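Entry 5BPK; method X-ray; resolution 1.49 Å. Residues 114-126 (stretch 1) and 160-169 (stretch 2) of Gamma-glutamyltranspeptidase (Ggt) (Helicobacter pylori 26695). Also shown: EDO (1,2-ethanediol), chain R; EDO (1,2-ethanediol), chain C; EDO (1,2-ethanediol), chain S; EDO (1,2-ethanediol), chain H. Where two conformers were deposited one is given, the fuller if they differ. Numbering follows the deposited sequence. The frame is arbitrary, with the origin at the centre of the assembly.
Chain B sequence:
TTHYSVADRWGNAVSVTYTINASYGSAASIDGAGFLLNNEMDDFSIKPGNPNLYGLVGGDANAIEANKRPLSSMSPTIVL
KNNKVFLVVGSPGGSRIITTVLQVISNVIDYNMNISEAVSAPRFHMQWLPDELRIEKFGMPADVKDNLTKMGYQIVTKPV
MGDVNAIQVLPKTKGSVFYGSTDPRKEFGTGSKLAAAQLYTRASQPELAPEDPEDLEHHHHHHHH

Stretch 1 (114-126) NISEAVSAPRFHM
Stretch 2 160-169: VMGDVNAIQV

Residues 115-120 form a short helix, and residues 166-169 form a strand that continues later in the chain. The rest of stretch 2 is loop. Helix and strand run roughly antiparallel, at 148° between their N-to-C directions, and their axes approach to 9.1 Å. The register pairs Ile115 with Gln168 (CA to CA 6.4 Å), Val119 with Val164 (CA to CA 6.6 Å) and Arg123 with Met161 (CA to CA 7.1 Å).

Asn114 (chi1 p) caps the helix: Glu117 N donates to Asn114 OD1 at 2.9 Å. Glu117 (chi1 m) returns the bond, with Asn114 N donating to Glu117 OE1 at 2.9 Å. Ala121 leaves helical geometry at phi/psi -51/135.

Ile115 and Val119 lie one turn apart and point toward stretch 2. Both have chi1 t. Ile115 CG1 meets Ala166 CB at 3.9 Å, and Val119 CG2 meets Val164 CG1 at 3.8 Å. Ala166 CB also lies 4.2 Å from Val119 CG2. These buried apolar side chains pack together without needing polar partners. Val164, Ala166 and Gln168 point toward stretch 1, while Asn165 and Ile167 point away, the alternation usual in an extended chain. One water links Ile115 and Gln168, accepting from Ile115 N at 2.9 Å and donating to Gln168 OE1 at 2.6 Å.

Arg123 (m, t, t) provides the direct hydrogen bond between the stretches: NH1 donates to Met161 O at 2.8 Å, near the guanidinium plane. Its NH2 lies 3.4 Å from Val164 CG2. Gly162, at phi/psi 97/172, needs to be glycine; an ideal CB would sit 2.8 Å from Arg123 NH1 and jam against the carbonyl O of Met161.

Met161 (m, t, m) is buried. Its flexible thioether reaches stretch 1, with CE 4.0 Å from Arg123 CB and SD 3.4 Å from His125 CB. The sulfur lies obliquely to the His125 ring (chi1 t). The stretches bury 495 Å² in all.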

# COMPACT_ATOMS: atom_id res chain seq x y z
N ASN B 114 -10.67 8.49 18.94
CA ASN B 114 -11.57 8.36 17.80
C ASN B 114 -10.73 8.22 16.52
O ASN B 114 -9.50 8.37 16.54
CB ASN B 114 -12.65 9.46 17.75
CG ASN B 114 -12.14 10.81 17.29
OD1 ASN B 114 -11.30 10.92 16.39
ND2 ASN B 114 -12.71 11.87 17.87
N ILE B 115 -11.37 7.85 15.42
CA ILE B 115 -10.59 7.50 14.24
C ILE B 115 -9.85 8.70 13.64
O ILE B 115 -8.76 8.53 13.08
CB ILE B 115 -11.44 6.74 13.18
CG1 ILE B 115 -10.54 6.04 12.15
CG2 ILE B 115 -12.48 7.65 12.50
CD1 ILE B 115 -9.56 5.07 12.77
N SER B 116 -10.42 9.90 13.77
CA SER B 116 -9.73 11.11 13.33
C SER B 116 -8.48 11.40 14.16
O SER B 116 -7.41 11.71 13.62
CB SER B 116 -10.67 12.32 13.36
OG SER B 116 -9.99 13.47 12.93
N GLU B 117 -8.62 11.31 15.48
CA GLU B 117 -7.50 11.47 16.40
C GLU B 117 -6.42 10.41 16.14
O GLU B 117 -5.21 10.72 16.09
CB GLU B 117 -7.99 11.37 17.84
CG GLU B 117 -8.87 12.54 18.27
CD GLU B 117 -9.59 12.29 19.60
OE1 GLU B 117 -9.95 11.13 19.91
OE2 GLU B 117 -9.80 13.27 20.33
N ALA B 118 -6.85 9.16 15.98
CA ALA B 118 -5.92 8.06 15.75
C ALA B 118 -5.08 8.27 14.48
O ALA B 118 -3.90 7.91 14.45
CB ALA B 118 -6.66 6.73 15.67
N VAL B 119 -5.71 8.83 13.44
CA VAL B 119 -5.01 9.12 12.18
C VAL B 119 -4.10 10.38 12.25
O VAL B 119 -2.97 10.36 11.76
CB VAL B 119 -6.00 9.23 11.00
CG1 VAL B 119 -5.32 9.76 9.73
CG2 VAL B 119 -6.67 7.86 10.74
N SER B 120 -4.61 11.46 12.83
CA SER B 120 -3.84 12.71 12.90
C SER B 120 -2.64 12.62 13.84
O SER B 120 -1.64 13.32 13.64
CB SER B 120 -4.73 13.86 13.33
OG SER B 120 -5.67 14.17 12.32
N ALA B 121 -2.73 11.77 14.86
CA ALA B 121 -1.68 11.67 15.90
C ALA B 121 -0.30 11.49 15.28
O ALA B 121 -0.14 10.70 14.34
CB ALA B 121 -1.98 10.53 16.85
N PRO B 122 0.70 12.24 15.78
CA PRO B 122 2.05 12.08 15.27
C PRO B 122 2.56 10.64 15.35
O PRO B 122 2.19 9.91 16.26
CB PRO B 122 2.88 12.99 16.18
CG PRO B 122 1.93 14.12 16.47
CD PRO B 122 0.60 13.42 16.68
N ARG B 123 3.39 10.27 14.37
CA ARG B 123 3.87 8.90 14.19
C ARG B 123 5.38 8.84 14.35
O ARG B 123 6.08 9.80 14.03
CB ARG B 123 3.50 8.42 12.78
CG ARG B 123 2.03 8.15 12.62
CD ARG B 123 1.60 8.03 11.13
NE ARG B 123 0.14 8.11 11.07
CZ ARG B 123 -0.58 8.37 9.99
NH1 ARG B 123 -0.02 8.60 8.82
NH2 ARG B 123 -1.90 8.42 10.11
N PHE B 124 5.87 7.70 14.86
CA PHE B 124 7.31 7.41 14.90
C PHE B 124 7.57 6.15 14.09
O PHE B 124 6.64 5.46 13.68
CB PHE B 124 7.84 7.26 16.34
CG PHE B 124 7.22 6.13 17.11
CD1 PHE B 124 7.77 4.85 17.08
CD2 PHE B 124 6.06 6.33 17.83
CE1 PHE B 124 7.17 3.80 17.77
CE2 PHE B 124 5.45 5.30 18.50
CZ PHE B 124 6.00 4.03 18.48
N HIS B 125 8.84 5.85 13.85
CA HIS B 125 9.19 4.73 12.99
C HIS B 125 10.60 4.24 13.30
O HIS B 125 11.53 5.03 13.44
CB HIS B 125 9.05 5.18 11.53
CG HIS B 125 9.52 4.18 10.52
ND1 HIS B 125 8.81 3.04 10.21
CD2 HIS B 125 10.62 4.17 9.72
CE1 HIS B 125 9.46 2.37 9.27
NE2 HIS B 125 10.55 3.04 8.95
N MET B 126 10.73 2.92 13.38
CA MET B 126 12.01 2.23 13.47
C MET B 126 11.97 1.05 12.50
O MET B 126 11.06 0.24 12.57
CB MET B 126 12.22 1.76 14.92
CG MET B 126 13.25 0.66 15.15
SD MET B 126 14.93 1.05 14.66
CE MET B 126 15.42 2.21 15.95
N VAL B 160 6.58 13.93 7.01
CA VAL B 160 5.47 13.15 7.53
C VAL B 160 5.34 11.81 6.81
O VAL B 160 5.61 11.69 5.60
CB VAL B 160 4.12 13.94 7.51
CG1 VAL B 160 4.16 15.07 8.50
CG2 VAL B 160 3.73 14.40 6.10
N MET B 161 4.87 10.83 7.57
CA MET B 161 4.81 9.45 7.15
C MET B 161 3.36 9.02 6.96
O MET B 161 2.59 9.07 7.91
CB MET B 161 5.42 8.58 8.23
CG MET B 161 6.91 8.70 8.36
SD MET B 161 7.56 7.64 9.66
CE MET B 161 7.09 8.58 11.13
N GLY B 162 3.02 8.58 5.76
CA GLY B 162 1.76 7.89 5.53
C GLY B 162 0.63 8.75 5.02
O GLY B 162 0.71 9.99 4.99
N ASP B 163 -0.45 8.07 4.65
CA ASP B 163 -1.69 8.73 4.21
C ASP B 163 -2.83 7.73 4.42
O ASP B 163 -3.22 6.99 3.53
CB ASP B 163 -1.58 9.19 2.76
CG ASP B 163 -2.85 9.86 2.25
OD1 ASP B 163 -3.74 10.15 3.07
OD2 ASP B 163 -2.96 10.07 1.03
N VAL B 164 -3.30 7.68 5.65
CA VAL B 164 -4.28 6.72 6.09
C VAL B 164 -5.70 7.18 5.78
O VAL B 164 -6.09 8.30 6.10
CB VAL B 164 -4.17 6.48 7.60
CG1 VAL B 164 -5.27 5.51 8.09
CG2 VAL B 164 -2.77 5.97 7.97
N ASN B 165 -6.46 6.31 5.12
CA ASN B 165 -7.89 6.46 4.98
C ASN B 165 -8.49 5.30 5.76
O ASN B 165 -8.24 4.14 5.44
CB ASN B 165 -8.27 6.46 3.51
CG ASN B 165 -7.70 7.65 2.80
OD1 ASN B 165 -7.98 8.79 3.18
ND2 ASN B 165 -6.86 7.41 1.79
N ALA B 166 -9.25 5.63 6.80
CA ALA B 166 -9.70 4.63 7.75
C ALA B 166 -11.17 4.82 8.14
O ALA B 166 -11.70 5.94 8.11
CB ALA B 166 -8.80 4.65 8.98
N ILE B 167 -11.80 3.71 8.50
CA ILE B 167 -13.20 3.68 8.94
C ILE B 167 -13.29 2.93 10.25
O ILE B 167 -12.63 1.90 10.42
CB ILE B 167 -14.12 2.99 7.90
CG1 ILE B 167 -14.11 3.72 6.57
CG2 ILE B 167 -15.55 2.88 8.44
CD1 ILE B 167 -14.72 2.91 5.40
N GLN B 168 -14.07 3.48 11.18
CA GLN B 168 -14.47 2.77 12.38
C GLN B 168 -15.98 2.56 12.34
O GLN B 168 -16.74 3.47 12.00
CB GLN B 168 -14.06 3.54 13.64
CG GLN B 168 -14.40 2.84 14.95
CD GLN B 168 -14.04 3.66 16.17
OE1 GLN B 168 -14.39 4.83 16.27
NE2 GLN B 168 -13.36 3.03 17.12
N VAL B 169 -16.40 1.35 12.70
CA VAL B 169 -17.82 0.99 12.69
C VAL B 169 -18.23 0.61 14.11
O VAL B 169 -17.58 -0.22 14.76
CB VAL B 169 -18.12 -0.16 11.72
CG1 VAL B 169 -19.61 -0.45 11.69
CG2 VAL B 169 -17.62 0.17 10.33
C1 EDO R . 5.56 10.59 17.61
O1 EDO R . 6.03 9.85 18.74
C2 EDO R . 6.74 11.24 16.88
O2 EDO R . 6.35 11.97 15.69
C1 EDO C . 6.61 17.56 6.09
O1 EDO C . 6.51 16.25 5.53
C2 EDO C . 6.96 17.41 7.56
O2 EDO C . 7.25 18.68 8.14
C1 EDO S . -10.83 14.40 9.80
O1 EDO S . -9.56 13.72 9.81
C2 EDO S . -11.89 13.49 9.18
O2 EDO S . -11.52 13.12 7.85
C1 EDO H . -6.02 18.85 12.92
O1 EDO H . -5.91 19.69 11.76
C2 EDO H . -6.09 17.37 12.51
O2 EDO H . -7.44 16.87 12.44
O HOH W 1 -14.21 7.32 15.54